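Local coordinates for Mab-21 domain-containing protein (Tribolium castaneum, PDB 7LT2), which synthesises the cyclic dinucleotide 2',3'-cGAMP from ATP and GTP as a cytoplasmic sensor of double-stranded RNA in innate immunity, at residues 47-52 and 196-201; 77-80 and 84-87; 101-106 and 116-121; 127-132 and 222-227. All blocks are in the same frame, centred on the assembly; numbering follows the deposited sequence.

Interaction 1: 47-52 and 196-201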
# COMPACT_ATOMS: atom_id res chain seq x y z
N LYS A 47 -16.90 -6.44 -15.73
CA LYS A 47 -17.95 -5.53 -15.25
C LYS A 47 -18.79 -6.20 -14.18
O LYS A 47 -19.16 -5.57 -13.18
CB LYS A 47 -18.82 -5.07 -16.42
CG LYS A 47 -19.80 -3.97 -16.04
CD LYS A 47 -20.58 -3.50 -17.24
CE LYS A 47 -21.49 -2.33 -16.89
NZ LYS A 47 -22.03 -1.71 -18.12
N ALA A 48 -19.07 -7.50 -14.34
CA ALA A 48 -19.87 -8.22 -13.36
C ALA A 48 -19.11 -8.41 -12.05
O ALA A 48 -19.69 -8.27 -10.97
CB ALA A 48 -20.31 -9.57 -13.92
N LEU A 49 -17.81 -8.72 -12.13
CA LEU A 49 -17.02 -8.97 -10.92
C LEU A 49 -16.70 -7.69 -10.17
O LEU A 49 -16.59 -7.71 -8.93
CB LEU A 49 -15.72 -9.68 -11.28
CG LEU A 49 -15.83 -11.18 -11.56
CD1 LEU A 49 -14.58 -11.63 -12.29
CD2 LEU A 49 -15.98 -11.91 -10.24
N PHE A 50 -16.53 -6.58 -10.88
CA PHE A 50 -16.00 -5.37 -10.26
C PHE A 50 -16.94 -4.84 -9.19
O PHE A 50 -18.15 -4.70 -9.41
CB PHE A 50 -15.75 -4.30 -11.32
CG PHE A 50 -15.26 -3.00 -10.75
CD1 PHE A 50 -13.94 -2.85 -10.38
CD2 PHE A 50 -16.13 -1.93 -10.58
CE1 PHE A 50 -13.48 -1.65 -9.85
CE2 PHE A 50 -15.67 -0.73 -10.05
CZ PHE A 50 -14.35 -0.60 -9.69
N ARG A 51 -16.38 -4.53 -8.02
CA ARG A 51 -17.12 -3.89 -6.94
C ARG A 51 -16.65 -2.46 -6.68
O ARG A 51 -17.46 -1.53 -6.68
CB ARG A 51 -17.00 -4.72 -5.66
CG ARG A 51 -17.76 -4.13 -4.47
CD ARG A 51 -17.81 -5.12 -3.32
NE ARG A 51 -18.48 -4.57 -2.15
CZ ARG A 51 -19.79 -4.63 -1.95
NH1 ARG A 51 -20.61 -5.20 -2.82
NH2 ARG A 51 -20.30 -4.10 -0.83
N ARG A 52 -15.35 -2.27 -6.47
CA ARG A 52 -14.81 -0.96 -6.11
C ARG A 52 -13.29 -1.05 -6.17
O ARG A 52 -12.72 -2.13 -6.37
CB ARG A 52 -15.28 -0.52 -4.73
CG ARG A 52 -14.76 -1.40 -3.59
CD ARG A 52 -15.39 -1.02 -2.27
NE ARG A 52 -15.15 -2.00 -1.22
CZ ARG A 52 -14.17 -1.91 -0.32
NH1 ARG A 52 -13.31 -0.92 -0.34
NH2 ARG A 52 -14.07 -2.85 0.61
N ALA A 196 -5.18 -6.94 -9.38
CA ALA A 196 -6.45 -7.65 -9.32
C ALA A 196 -6.59 -8.36 -7.98
O ALA A 196 -5.79 -9.24 -7.66
CB ALA A 196 -6.53 -8.66 -10.47
N CYS A 197 -7.61 -7.99 -7.21
CA CYS A 197 -7.85 -8.53 -5.88
C CYS A 197 -9.27 -9.09 -5.79
O CYS A 197 -10.13 -8.79 -6.62
CB CYS A 197 -7.66 -7.47 -4.80
SG CYS A 197 -6.08 -6.58 -4.87
N PHE A 198 -9.51 -9.89 -4.76
CA PHE A 198 -10.85 -10.41 -4.47
C PHE A 198 -11.27 -10.00 -3.07
O PHE A 198 -10.52 -10.20 -2.11
CB PHE A 198 -10.90 -11.93 -4.64
CG PHE A 198 -10.95 -12.37 -6.07
CD1 PHE A 198 -12.16 -12.49 -6.73
CD2 PHE A 198 -9.78 -12.64 -6.76
CE1 PHE A 198 -12.20 -12.89 -8.06
CE2 PHE A 198 -9.82 -13.03 -8.08
CZ PHE A 198 -11.02 -13.15 -8.74
N VAL A 199 -12.47 -9.42 -2.96
CA VAL A 199 -12.96 -8.81 -1.73
C VAL A 199 -14.05 -9.68 -1.12
O VAL A 199 -14.84 -10.30 -1.84
CB VAL A 199 -13.46 -7.37 -1.97
CG1 VAL A 199 -14.63 -7.34 -2.95
CG2 VAL A 199 -13.83 -6.69 -0.64
N PHE A 200 -14.08 -9.75 0.21
CA PHE A 200 -14.99 -10.62 0.94
C PHE A 200 -15.64 -9.86 2.09
O PHE A 200 -15.12 -8.84 2.56
CB PHE A 200 -14.26 -11.85 1.47
CG PHE A 200 -13.62 -12.66 0.39
CD1 PHE A 200 -14.34 -13.61 -0.30
CD2 PHE A 200 -12.29 -12.44 0.04
CE1 PHE A 200 -13.75 -14.35 -1.31
CE2 PHE A 200 -11.70 -13.17 -0.96
CZ PHE A 200 -12.42 -14.12 -1.63
N SER A 201 -16.78 -10.37 2.54
CA SER A 201 -17.53 -9.79 3.64
C SER A 201 -17.01 -10.31 4.97
O SER A 201 -16.20 -11.24 5.04
CB SER A 201 -19.03 -10.10 3.50
OG SER A 201 -19.29 -11.47 3.76
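L49, the last residue of helix 44-49, meets F198 with one methyl. L49 CD2 comes to 4.5 Å from F198 CE1 and lies at the edge of the phenyl ring, near its plane. This is a light, buried apolar contact.

The chain then leaves the helix and becomes strand 50-56. R51 points its side chain at strand 188-200. With CG anti to the backbone N (chi1 -179°), the chain runs extended as far as NE. Its aliphatic part crosses V199 at about a right angle, and R51 CD lies 3.9 Å from V199 CG1.

R52 follows and uses the other methyl. CG sits between the backbone N and the carbonyl carbon (chi1 65°), and the extended chain carries the guanidinium to V199. R52 NH2 is 4.0 Å from V199 CG2, approached obliquely. V199 thus spreads its two methyls under two arginines.

Their charged ends are held from elsewhere. E221 makes a salt bridge to each, taking R52 NH2 on OE1 and R51 NH2 on OE2. The shared carboxylate ties the two arginines together. R52 NH1 also makes a salt bridge to OE1 of E246, a residue inferred by similarity to bind ATP and GTP.

Strand 70-77 runs between the two segments and pairs with both. R51 and R52 both face L76 there, a classic beta bulge. The arrangement of strands 50-56, 70-77 and 188-200 belongs to the core sheet of the nucleotidyltransferase fold, in which strand 70-77 carries E70 and D72, the catalytic metal ligands inferred by similarity.

Interaction 2: 77-80 and 84-87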
# COMPACT_ATOMS: atom_id res chain seq x y z
N LEU A 77 -12.57 -7.34 -6.96
CA LEU A 77 -13.54 -8.19 -7.63
C LEU A 77 -14.26 -9.03 -6.58
O LEU A 77 -13.68 -9.40 -5.56
CB LEU A 77 -12.84 -9.11 -8.64
CG LEU A 77 -11.78 -8.42 -9.50
CD1 LEU A 77 -10.93 -9.44 -10.23
CD2 LEU A 77 -12.44 -7.46 -10.47
N HIS A 78 -15.54 -9.31 -6.81
CA HIS A 78 -16.34 -10.04 -5.83
C HIS A 78 -16.97 -11.26 -6.48
O HIS A 78 -17.73 -11.12 -7.45
CB HIS A 78 -17.43 -9.16 -5.21
CG HIS A 78 -18.29 -9.89 -4.23
ND1 HIS A 78 -17.81 -10.37 -3.03
CD2 HIS A 78 -19.59 -10.25 -4.29
CE1 HIS A 78 -18.79 -10.98 -2.39
NE2 HIS A 78 -19.88 -10.93 -3.13
N ILE A 79 -16.65 -12.43 -5.96
CA ILE A 79 -17.28 -13.68 -6.40
C ILE A 79 -18.66 -13.78 -5.75
O ILE A 79 -18.76 -13.70 -4.52
CB ILE A 79 -16.41 -14.87 -6.02
CG1 ILE A 79 -15.04 -14.78 -6.71
CG2 ILE A 79 -17.12 -16.18 -6.36
CD1 ILE A 79 -14.04 -15.78 -6.19
N PRO A 80 -19.73 -13.96 -6.53
CA PRO A 80 -21.06 -14.11 -5.93
C PRO A 80 -21.08 -15.21 -4.88
O PRO A 80 -20.58 -16.32 -5.10
CB PRO A 80 -21.94 -14.47 -7.14
CG PRO A 80 -21.23 -13.81 -8.29
CD PRO A 80 -19.77 -13.97 -8.00
N GLN A 84 -20.48 -20.12 -3.42
CA GLN A 84 -19.93 -20.65 -2.17
C GLN A 84 -18.41 -20.60 -2.14
O GLN A 84 -17.76 -21.66 -2.07
CB GLN A 84 -20.43 -22.08 -1.95
CG GLN A 84 -21.94 -22.17 -1.78
CD GLN A 84 -22.40 -23.58 -1.53
OE1 GLN A 84 -21.64 -24.42 -1.06
NE2 GLN A 84 -23.66 -23.86 -1.86
N PRO A 85 -17.81 -19.42 -2.17
CA PRO A 85 -16.36 -19.33 -1.93
C PRO A 85 -16.04 -19.64 -0.48
O PRO A 85 -16.77 -19.25 0.43
CB PRO A 85 -16.03 -17.88 -2.29
CG PRO A 85 -17.30 -17.14 -2.01
CD PRO A 85 -18.42 -18.09 -2.37
N VAL A 86 -14.95 -20.36 -0.27
CA VAL A 86 -14.51 -20.74 1.07
C VAL A 86 -13.04 -20.36 1.22
O VAL A 86 -12.19 -20.80 0.44
CB VAL A 86 -14.70 -22.24 1.35
CG1 VAL A 86 -14.07 -22.60 2.69
CG2 VAL A 86 -16.18 -22.58 1.35
N LEU A 87 -12.75 -19.54 2.22
CA LEU A 87 -11.40 -19.07 2.50
C LEU A 87 -10.82 -19.91 3.63
O LEU A 87 -11.44 -20.05 4.69
CB LEU A 87 -11.43 -17.58 2.87
CG LEU A 87 -10.14 -16.77 3.03
CD1 LEU A 87 -10.45 -15.31 2.80
CD2 LEU A 87 -9.54 -16.97 4.42
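I79 lays its branch methyl against the ring of P85. I79 CG2 and P85 CG are 4.5 Å apart, a loose apolar touch between two buried residues. The torsions explain which branch does the touching. CG2 stands anti to the backbone N, while CG1 is anti to the carbonyl carbon (chi1 -61°). CG2 therefore meets P85, and CG1 is left to pack on another residue, F198. Past CG1 the chain is extended, and CD1 touches L129.

P80 takes part through its backbone. P80 CB is directed away from segment 84-87, but P80 O comes to 3.9 Å from P85 CD. The same oxygen lies 4.2 Å from Q84 N, and no hydrogen bond joins the two segments. The proline ring of P85 is therefore met by a methyl at CG and by a carbonyl oxygen at CD.

Q84 has a left-handed backbone conformation (phi 57°) just before the strand begins. Q84 CB is directed away from segment 77-80; the side chain touches N101 and N102.

The contact closes the short connection from strand 70-77 to strand 85-89. It lies away from the nucleotide and metal sites and is plain packing. I79 also rests on L100 of strand 95-100, the antiparallel partner of strand 85-89. F198 of strand 188-200 covers it from the core sheet. P80 packs on Y115 and on W106 of helix 103-107.

Interaction 3: 101-106 and 116-121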
# COMPACT_ATOMS: atom_id res chain seq x y z
N ASN A 101 -17.10 -23.89 -3.82
CA ASN A 101 -17.78 -25.17 -3.63
C ASN A 101 -19.03 -25.34 -4.48
O ASN A 101 -19.60 -26.44 -4.49
CB ASN A 101 -18.15 -25.36 -2.15
CG ASN A 101 -16.96 -25.76 -1.29
OD1 ASN A 101 -15.96 -26.28 -1.79
ND2 ASN A 101 -17.06 -25.52 0.01
N ASN A 102 -19.48 -24.30 -5.19
CA ASN A 102 -20.75 -24.37 -5.90
C ASN A 102 -20.73 -23.49 -7.15
O ASN A 102 -21.72 -22.83 -7.48
CB ASN A 102 -21.92 -23.99 -4.99
CG ASN A 102 -23.28 -24.33 -5.60
OD1 ASN A 102 -23.46 -25.39 -6.19
ND2 ASN A 102 -24.24 -23.42 -5.46
N LEU A 103 -19.61 -23.48 -7.88
CA LEU A 103 -19.57 -22.69 -9.11
C LEU A 103 -20.59 -23.20 -10.13
O LEU A 103 -21.24 -22.40 -10.81
CB LEU A 103 -18.17 -22.68 -9.72
CG LEU A 103 -18.08 -21.85 -11.00
CD1 LEU A 103 -18.57 -20.44 -10.76
CD2 LEU A 103 -16.66 -21.83 -11.57
N ASP A 104 -20.73 -24.52 -10.24
CA ASP A 104 -21.68 -25.07 -11.21
C ASP A 104 -23.10 -24.60 -10.92
O ASP A 104 -23.84 -24.25 -11.85
CB ASP A 104 -21.62 -26.59 -11.21
CG ASP A 104 -20.35 -27.13 -11.84
OD1 ASP A 104 -19.56 -26.32 -12.37
OD2 ASP A 104 -20.16 -28.36 -11.81
N GLY A 105 -23.50 -24.59 -9.65
CA GLY A 105 -24.83 -24.12 -9.32
C GLY A 105 -25.04 -22.66 -9.65
O GLY A 105 -26.13 -22.26 -10.04
N TRP A 106 -23.99 -21.85 -9.50
CA TRP A 106 -24.07 -20.45 -9.91
C TRP A 106 -24.20 -20.33 -11.42
O TRP A 106 -24.96 -19.49 -11.92
CB TRP A 106 -22.85 -19.68 -9.39
CG TRP A 106 -22.77 -18.27 -9.90
CD1 TRP A 106 -21.78 -17.74 -10.67
CD2 TRP A 106 -23.71 -17.22 -9.67
NE1 TRP A 106 -22.05 -16.42 -10.93
CE2 TRP A 106 -23.24 -16.08 -10.33
CE3 TRP A 106 -24.92 -17.14 -8.96
CZ2 TRP A 106 -23.92 -14.86 -10.31
CZ3 TRP A 106 -25.59 -15.93 -8.94
CH2 TRP A 106 -25.09 -14.81 -9.61
N LYS A 116 -19.50 -17.74 -17.65
CA LYS A 116 -19.24 -18.98 -18.38
C LYS A 116 -17.76 -19.31 -18.41
O LYS A 116 -17.38 -20.48 -18.33
CB LYS A 116 -19.79 -18.89 -19.80
CG LYS A 116 -19.57 -20.19 -20.59
CD LYS A 116 -20.09 -20.10 -22.01
CE LYS A 116 -19.99 -21.46 -22.70
NZ LYS A 116 -20.66 -22.51 -21.89
N ASP A 117 -16.90 -18.30 -18.54
CA ASP A 117 -15.47 -18.54 -18.65
C ASP A 117 -14.71 -18.28 -17.35
O ASP A 117 -13.48 -18.26 -17.37
CB ASP A 117 -14.87 -17.68 -19.78
CG ASP A 117 -15.31 -18.13 -21.17
OD1 ASP A 117 -15.70 -19.30 -21.34
OD2 ASP A 117 -15.26 -17.30 -22.10
N PHE A 118 -15.41 -18.10 -16.22
CA PHE A 118 -14.73 -17.80 -14.97
C PHE A 118 -13.77 -18.92 -14.58
O PHE A 118 -12.62 -18.66 -14.20
CB PHE A 118 -15.73 -17.54 -13.84
CG PHE A 118 -15.09 -17.14 -12.54
CD1 PHE A 118 -14.79 -15.82 -12.27
CD2 PHE A 118 -14.78 -18.10 -11.58
CE1 PHE A 118 -14.19 -15.44 -11.08
CE2 PHE A 118 -14.17 -17.73 -10.38
CZ PHE A 118 -13.87 -16.40 -10.13
N ARG A 119 -14.23 -20.17 -14.66
CA ARG A 119 -13.37 -21.29 -14.29
C ARG A 119 -12.11 -21.33 -15.15
O ARG A 119 -10.99 -21.43 -14.62
CB ARG A 119 -14.16 -22.61 -14.41
CG ARG A 119 -13.35 -23.84 -14.05
CD ARG A 119 -14.21 -25.10 -14.05
NE ARG A 119 -14.98 -25.26 -12.82
CZ ARG A 119 -16.29 -25.46 -12.76
NH1 ARG A 119 -17.03 -25.52 -13.86
NH2 ARG A 119 -16.87 -25.62 -11.58
N LYS A 120 -12.27 -21.25 -16.47
CA LYS A 120 -11.11 -21.27 -17.37
C LYS A 120 -10.13 -20.16 -17.04
O LYS A 120 -8.91 -20.36 -17.11
CB LYS A 120 -11.54 -21.12 -18.83
CG LYS A 120 -12.33 -22.23 -19.44
CD LYS A 120 -12.51 -21.92 -20.92
CE LYS A 120 -13.87 -22.31 -21.42
NZ LYS A 120 -14.92 -21.60 -20.67
N LYS A 121 -10.64 -18.97 -16.72
CA LYS A 121 -9.79 -17.79 -16.61
C LYS A 121 -9.13 -17.65 -15.25
O LYS A 121 -8.05 -17.06 -15.15
CB LYS A 121 -10.59 -16.52 -16.91
CG LYS A 121 -11.13 -16.41 -18.33
CD LYS A 121 -10.03 -16.45 -19.36
CE LYS A 121 -10.59 -16.26 -20.76
NZ LYS A 121 -11.33 -14.98 -20.90
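D104 OD1 is gripped by two nitrogens of R119. R119 NH2 donates to D104 OD1 at 2.9 Å, and R119 NH1 reaches the same atom at 3.0 Å. This is an end-on salt bridge between the first turns of two short helices, 103-107 and 118-122, of the Mab-21 nucleotidyltransferase domain. It differs from the bidentate pairing in which each nitrogen takes its own oxygen.

The oxygen lies at the edge of the guanidinium, in its plane. The carboxylate is turned across it, with the two planes 86° apart. NH1 meets OD1 nearly along the C-O axis. NH2 comes from above the carboxylate plane. Neither bond is straight, with N-H...O angles of 141° and 150°, as expected when two donors share one acceptor.

R119 NE makes a salt bridge to D127 OD1. R119 NH2, already on D104 OD1, also lies 2.9 Å from D127 OD2. D127 thus faces the NE/NH2 edge and D104 the NH1/NH2 end. The guanidinium is held by two acids, which probably fixes its rotation. A bend at chi3 turns the group from the extended first part of the chain toward D104.

L103, one residue before D104, supplies the apolar half. L103 CD2 covers one face of the guanidinium, off its centre. L103 CB also approaches R119 NH2, at 3.7 Å. The buried L103 thus lies beside a bridge whose acid partner, D104, is exposed.

F118 stacks its ring on that of F122. L103 CD2 of helix 103-107 also touches the edge of the F118 ring, near its plane, 4.2 Å from F118 CD2.

Interaction 4: 127-132 and 222-227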
# COMPACT_ATOMS: atom_id res chain seq x y z
N ASP A 127 -11.09 -26.09 -8.46
CA ASP A 127 -11.74 -24.78 -8.34
C ASP A 127 -11.09 -23.91 -7.27
O ASP A 127 -11.77 -23.17 -6.55
CB ASP A 127 -13.24 -24.92 -8.09
CG ASP A 127 -14.01 -25.30 -9.35
OD1 ASP A 127 -13.41 -25.27 -10.45
OD2 ASP A 127 -15.21 -25.62 -9.25
N PHE A 128 -9.77 -23.99 -7.16
CA PHE A 128 -9.02 -23.06 -6.32
C PHE A 128 -8.69 -21.81 -7.13
O PHE A 128 -8.26 -21.90 -8.28
CB PHE A 128 -7.73 -23.70 -5.81
CG PHE A 128 -7.92 -24.58 -4.61
CD1 PHE A 128 -7.87 -24.06 -3.33
CD2 PHE A 128 -8.15 -25.94 -4.77
CE1 PHE A 128 -8.04 -24.87 -2.23
CE2 PHE A 128 -8.33 -26.76 -3.66
CZ PHE A 128 -8.27 -26.22 -2.39
N LEU A 129 -8.90 -20.65 -6.51
CA LEU A 129 -8.50 -19.39 -7.12
C LEU A 129 -6.99 -19.37 -7.30
O LEU A 129 -6.24 -19.67 -6.37
CB LEU A 129 -8.92 -18.22 -6.23
CG LEU A 129 -10.06 -17.29 -6.65
CD1 LEU A 129 -10.09 -16.06 -5.74
CD2 LEU A 129 -9.95 -16.88 -8.12
N ASP A 130 -6.54 -19.01 -8.50
CA ASP A 130 -5.12 -19.11 -8.85
C ASP A 130 -4.55 -17.72 -9.09
O ASP A 130 -5.10 -16.94 -9.88
CB ASP A 130 -4.95 -20.00 -10.09
CG ASP A 130 -3.49 -20.28 -10.41
OD1 ASP A 130 -2.81 -19.38 -10.93
OD2 ASP A 130 -3.03 -21.41 -10.13
N THR A 131 -3.44 -17.40 -8.40
CA THR A 131 -2.86 -16.07 -8.51
C THR A 131 -2.32 -15.80 -9.90
O THR A 131 -2.52 -14.71 -10.46
CB THR A 131 -1.76 -15.88 -7.46
OG1 THR A 131 -0.74 -16.87 -7.65
CG2 THR A 131 -2.31 -15.98 -6.06
N GLY A 132 -1.61 -16.77 -10.48
CA GLY A 132 -1.05 -16.56 -11.81
C GLY A 132 -2.11 -16.36 -12.87
O GLY A 132 -1.99 -15.48 -13.72
N PHE A 222 -12.61 -7.16 3.70
CA PHE A 222 -11.17 -7.29 3.50
C PHE A 222 -10.97 -7.94 2.15
O PHE A 222 -11.92 -8.43 1.53
CB PHE A 222 -10.53 -8.12 4.61
CG PHE A 222 -10.94 -9.56 4.59
CD1 PHE A 222 -12.18 -9.95 5.07
CD2 PHE A 222 -10.10 -10.53 4.06
CE1 PHE A 222 -12.57 -11.27 5.04
CE2 PHE A 222 -10.49 -11.86 4.03
CZ PHE A 222 -11.73 -12.23 4.51
N PHE A 223 -9.73 -7.96 1.67
CA PHE A 223 -9.51 -8.57 0.37
C PHE A 223 -8.21 -9.36 0.35
O PHE A 223 -7.36 -9.23 1.23
CB PHE A 223 -9.56 -7.54 -0.79
CG PHE A 223 -8.65 -6.35 -0.64
CD1 PHE A 223 -9.07 -5.22 0.06
CD2 PHE A 223 -7.42 -6.32 -1.27
CE1 PHE A 223 -8.25 -4.10 0.16
CE2 PHE A 223 -6.59 -5.21 -1.18
CZ PHE A 223 -7.01 -4.10 -0.46
N ILE A 224 -8.10 -10.23 -0.65
CA ILE A 224 -6.90 -11.03 -0.86
C ILE A 224 -6.18 -10.51 -2.09
O ILE A 224 -6.80 -10.01 -3.04
CB ILE A 224 -7.20 -12.54 -0.99
CG1 ILE A 224 -8.07 -12.83 -2.22
CG2 ILE A 224 -7.82 -13.06 0.30
CD1 ILE A 224 -8.37 -14.34 -2.44
N VAL A 225 -4.86 -10.61 -2.06
CA VAL A 225 -3.96 -9.98 -3.03
C VAL A 225 -3.11 -11.09 -3.65
O VAL A 225 -2.64 -11.98 -2.93
CB VAL A 225 -3.10 -8.90 -2.36
CG1 VAL A 225 -2.12 -8.29 -3.34
CG2 VAL A 225 -3.99 -7.82 -1.76
N PRO A 226 -2.90 -11.08 -4.98
CA PRO A 226 -2.21 -12.20 -5.63
C PRO A 226 -0.70 -12.15 -5.51
O PRO A 226 0.02 -12.39 -6.49
CB PRO A 226 -2.65 -12.07 -7.10
CG PRO A 226 -2.86 -10.60 -7.28
CD PRO A 226 -3.37 -10.08 -5.96
N LYS A 227 -0.19 -11.84 -4.32
CA LYS A 227 1.24 -11.85 -4.05
C LYS A 227 1.58 -13.15 -3.34
O LYS A 227 1.12 -13.40 -2.22
CB LYS A 227 1.65 -10.64 -3.21
CG LYS A 227 3.14 -10.56 -2.97
CD LYS A 227 3.58 -9.17 -2.51
CE LYS A 227 3.20 -8.91 -1.06
NZ LYS A 227 4.19 -8.00 -0.40
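I224 places CG1 between its backbone N and carbonyl carbon (chi1 63°) and then runs extended, which sends CD1 out to L129. T131 has CG2 anti to its carbonyl carbon and beside its own N, with OG1 between the backbone N and the carbonyl carbon (chi1 58°). That turns the methyl of T131 to P226 and keeps the hydroxyl for another partner.

The first pair meets methyl to methyl. L129 CD1 and I224 CD1 are 4.1 Å apart, and the two side chains pass at an oblique angle.

The second pair is closer in at the backbone. T131 CG2 packs on P226 CA at 3.8 Å, and T131 CB lies 3.9 Å from P226 CB. The two CA atoms are only 4.9 Å apart, so the start of helix 131-147 rests on the residue just after strand 222-225. No hydrogen bond crosses the contact. T131 OG1 makes a weak hydrogen bond to G237 O instead.

D130 sits at the N-cap of helix 131-147. Its OD1 accepts from K133 N and so caps the first turn.

The contact sets the start of helix 131-147 against the sheet of the nucleotidyltransferase domain. The side chain of I224 lies about 4 Å from that of L242, inferred by similarity to bind GTP.

All four touching residues are buried. W240 of strand 240-243 packs on T131, I224 and P226, and its NE1 bonds to L129 O. F198 of strand 188-200 touches both L129 and I224. L98 of strand 95-100 lies against L129, and V96 of the same strand against I224.

All four contacts lie on one side of the chain's centre, 9 to 16 Å apart between centres. Interaction 1 spans the longest piece of chain and encloses interactions 2 and 3, which follow one another in sequence. Interaction 4 crosses interaction 1 along the chain: 127-132 lies between its two segments, and 222-227 comes after both. Strands 188-200 and 222-225 are also sheet neighbours. Interactions 1, 2 and 4 reach the same mixed sheet. Interaction 3 is the most peripheral, yet R119 NE binds D127 OD1 of interaction 4. F198 touches I79, L129 and I224, so it links interactions 1, 2 and 4 at one core. The set joins the core sheet to the outer short helices.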